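PDB 2XUA: 3-oxoadipate enol-lactonase from Burkholderia xenovorans, which probably hydrolyses the enol-lactone of 3-oxoadipate during catechol breakdown, using an alpha/beta hydrolase fold with a divergent cap domain. Local coordinates for residues 73-78 / 194-199. Numbering follows the deposited sequence.
Sequences YTIEQL and DAADLR
The methyl of A196 packs against the branch point of I75, where CB of I75 and CB of A196 lie 3.8 Å apart; CG1 and CG2 of the isoleucine are only slightly farther from the same methyl. CG1, set anti to the backbone N (chi1 -168°), faces L198, whose CD2 lies at a looser 4.3 Å from I75 CG1. All three side chains are buried, and L198 also packs on L104 and V107 of helix 101-112. The apolar patch thus joins the start of core helix 75-88 to the chain returning from the probable cap, inserted between strands 117-123 and 209-214; the side chain of A196 is about 14 Å from the bound laevulinic acid. The more open flanks are polar, and the T74/Q77 and D197/R199 pairs are each organised within their own segment. T74 caps helix 75-88 in a capping box: its OG1 accepts from Q77 N at 3.0 Å, while Q77 OE1 takes T74 N at 2.8 Å, the donor tilted 26° from the carbonyl plane. The side chain of D197 leaves the backbone on the side away from 73-78 and forms an Asx turn, OD1 receiving R199 N. The guanidinium of R199 grips the carboxylate side-on; its NE also reaches D197 OD1, from the opposite face to the backbone N, and NH2 lies 2.8 Å from D197 OD2, above the carboxylate plane. Nearby, Y73 ties to S188 of helix 183-195 by a backbone hydrogen bond, but none crosses between 73-78 and 194-199, whose direct contact is therefore purely apolar.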
loop_
_atom_site.group_PDB
_atom_site.type_symbol
_atom_site.label_atom_id
_atom_site.label_comp_id
_atom_site.label_asym_id
_atom_site.label_seq_id
_atom_site.Cartn_x
_atom_site.Cartn_y
_atom_site.Cartn_z
ATOM N N TYR B 73 -10.634 -22.301 -0.363
ATOM C CA TYR B 73 -9.284 -22.553 0.156
ATOM C C TYR B 73 -9.437 -23.260 1.457
ATOM O O TYR B 73 -10.538 -23.308 2.058
ATOM C CB TYR B 73 -8.455 -21.258 0.361
ATOM C CG TYR B 73 -8.314 -20.399 -0.857
ATOM C CD1 TYR B 73 -8.341 -20.941 -2.130
ATOM C CD2 TYR B 73 -8.077 -19.034 -0.733
ATOM C CE1 TYR B 73 -8.202 -20.133 -3.244
ATOM C CE2 TYR B 73 -7.919 -18.244 -1.816
ATOM C CZ TYR B 73 -7.983 -18.782 -3.090
ATOM O OH TYR B 73 -7.850 -17.955 -4.174
ATOM N N THR B 74 -8.343 -23.811 1.929
ATOM C CA THR B 74 -8.400 -24.502 3.189
ATOM C C THR B 74 -7.291 -23.998 4.068
ATOM O O THR B 74 -6.293 -23.460 3.546
ATOM C CB THR B 74 -8.237 -26.027 2.993
ATOM O OG1 THR B 74 -6.906 -26.309 2.522
ATOM C CG2 THR B 74 -9.276 -26.560 1.963
ATOM N N ILE B 75 -7.451 -24.205 5.375
ATOM C CA ILE B 75 -6.412 -23.892 6.380
ATOM C C ILE B 75 -5.083 -24.649 6.100
ATOM O O ILE B 75 -3.972 -24.115 6.391
ATOM C CB ILE B 75 -6.928 -24.066 7.828
ATOM C CG1 ILE B 75 -5.974 -23.480 8.881
ATOM C CG2 ILE B 75 -7.202 -25.614 8.175
ATOM C CD1 ILE B 75 -5.694 -21.962 8.736
ATOM N N GLU B 76 -5.199 -25.850 5.488
ATOM C CA GLU B 76 -4.017 -26.602 5.015
ATOM C C GLU B 76 -3.342 -25.960 3.826
ATOM O O GLU B 76 -2.106 -26.077 3.668
ATOM C CB GLU B 76 -4.329 -28.078 4.635
ATOM C CG GLU B 76 -4.766 -28.939 5.785
ATOM C CD GLU B 76 -6.204 -28.697 6.238
ATOM O OE1 GLU B 76 -7.034 -28.366 5.390
ATOM O OE2 GLU B 76 -6.484 -28.814 7.451
ATOM N N GLN B 77 -4.099 -25.339 2.940
ATOM C CA GLN B 77 -3.444 -24.639 1.862
ATOM C C GLN B 77 -2.700 -23.421 2.486
ATOM O O GLN B 77 -1.540 -23.114 2.152
ATOM C CB GLN B 77 -4.413 -24.152 0.801
ATOM C CG GLN B 77 -4.767 -25.216 -0.286
ATOM C CD GLN B 77 -6.021 -24.828 -1.015
ATOM O OE1 GLN B 77 -6.859 -24.128 -0.450
ATOM N NE2 GLN B 77 -6.156 -25.254 -2.282
ATOM N N LEU B 78 -3.376 -22.745 3.393
ATOM C CA LEU B 78 -2.806 -21.536 3.994
ATOM C C LEU B 78 -1.563 -21.820 4.803
ATOM O O LEU B 78 -0.617 -21.027 4.797
ATOM C CB LEU B 78 -3.853 -20.760 4.808
ATOM C CG LEU B 78 -5.134 -20.302 4.091
ATOM C CD1 LEU B 78 -6.057 -19.791 5.164
ATOM C CD2 LEU B 78 -4.904 -19.201 3.029
ATOM N N ASP B 194 -14.059 -20.369 7.804
ATOM C CA ASP B 194 -15.330 -20.929 8.368
ATOM C C ASP B 194 -15.148 -22.425 8.649
ATOM O O ASP B 194 -15.656 -22.948 9.653
ATOM C CB ASP B 194 -16.511 -20.689 7.376
ATOM C CG ASP B 194 -17.891 -21.009 8.004
ATOM O OD1 ASP B 194 -18.049 -20.870 9.230
ATOM O OD2 ASP B 194 -18.815 -21.392 7.262
ATOM N N ALA B 195 -14.375 -23.101 7.792
ATOM C CA ALA B 195 -14.160 -24.558 7.928
ATOM C C ALA B 195 -13.136 -24.948 8.984
ATOM O O ALA B 195 -13.139 -26.072 9.469
ATOM C CB ALA B 195 -13.805 -25.149 6.614
ATOM N N ALA B 196 -12.263 -24.020 9.359
ATOM C CA ALA B 196 -11.182 -24.303 10.281
ATOM C C ALA B 196 -11.647 -24.139 11.696
ATOM O O ALA B 196 -11.992 -23.054 12.171
ATOM C CB ALA B 196 -9.957 -23.380 10.019
ATOM N N ASP B 197 -11.636 -25.230 12.416
ATOM C CA ASP B 197 -11.909 -25.131 13.826
ATOM C C ASP B 197 -10.714 -25.788 14.466
ATOM O O ASP B 197 -10.591 -27.038 14.493
ATOM C CB ASP B 197 -13.224 -25.828 14.154
ATOM C CG ASP B 197 -13.521 -25.817 15.626
ATOM O OD1 ASP B 197 -12.671 -25.356 16.417
ATOM O OD2 ASP B 197 -14.597 -26.321 15.976
ATOM N N LEU B 198 -9.811 -24.933 14.947
ATOM C CA LEU B 198 -8.565 -25.396 15.527
ATOM C C LEU B 198 -8.630 -25.522 17.033
ATOM O O LEU B 198 -7.613 -25.721 17.688
ATOM C CB LEU B 198 -7.364 -24.542 15.100
ATOM C CG LEU B 198 -6.713 -24.711 13.715
ATOM C CD1 LEU B 198 -7.446 -25.509 12.698
ATOM C CD2 LEU B 198 -6.292 -23.364 13.124
ATOM N N ARG B 199 -9.834 -25.419 17.585
ATOM C CA ARG B 199 -9.993 -25.539 19.000
ATOM C C ARG B 199 -9.484 -26.891 19.568
ATOM O O ARG B 199 -8.884 -26.894 20.609
ATOM C CB ARG B 199 -11.460 -25.298 19.406
ATOM C CG ARG B 199 -11.817 -23.809 19.582
ATOM C CD ARG B 199 -13.299 -23.671 19.947
ATOM N NE ARG B 199 -14.089 -24.047 18.794
ATOM C CZ ARG B 199 -15.400 -24.267 18.805
ATOM N NH1 ARG B 199 -16.091 -24.165 19.936
ATOM N NH2 ARG B 199 -16.021 -24.603 17.687
#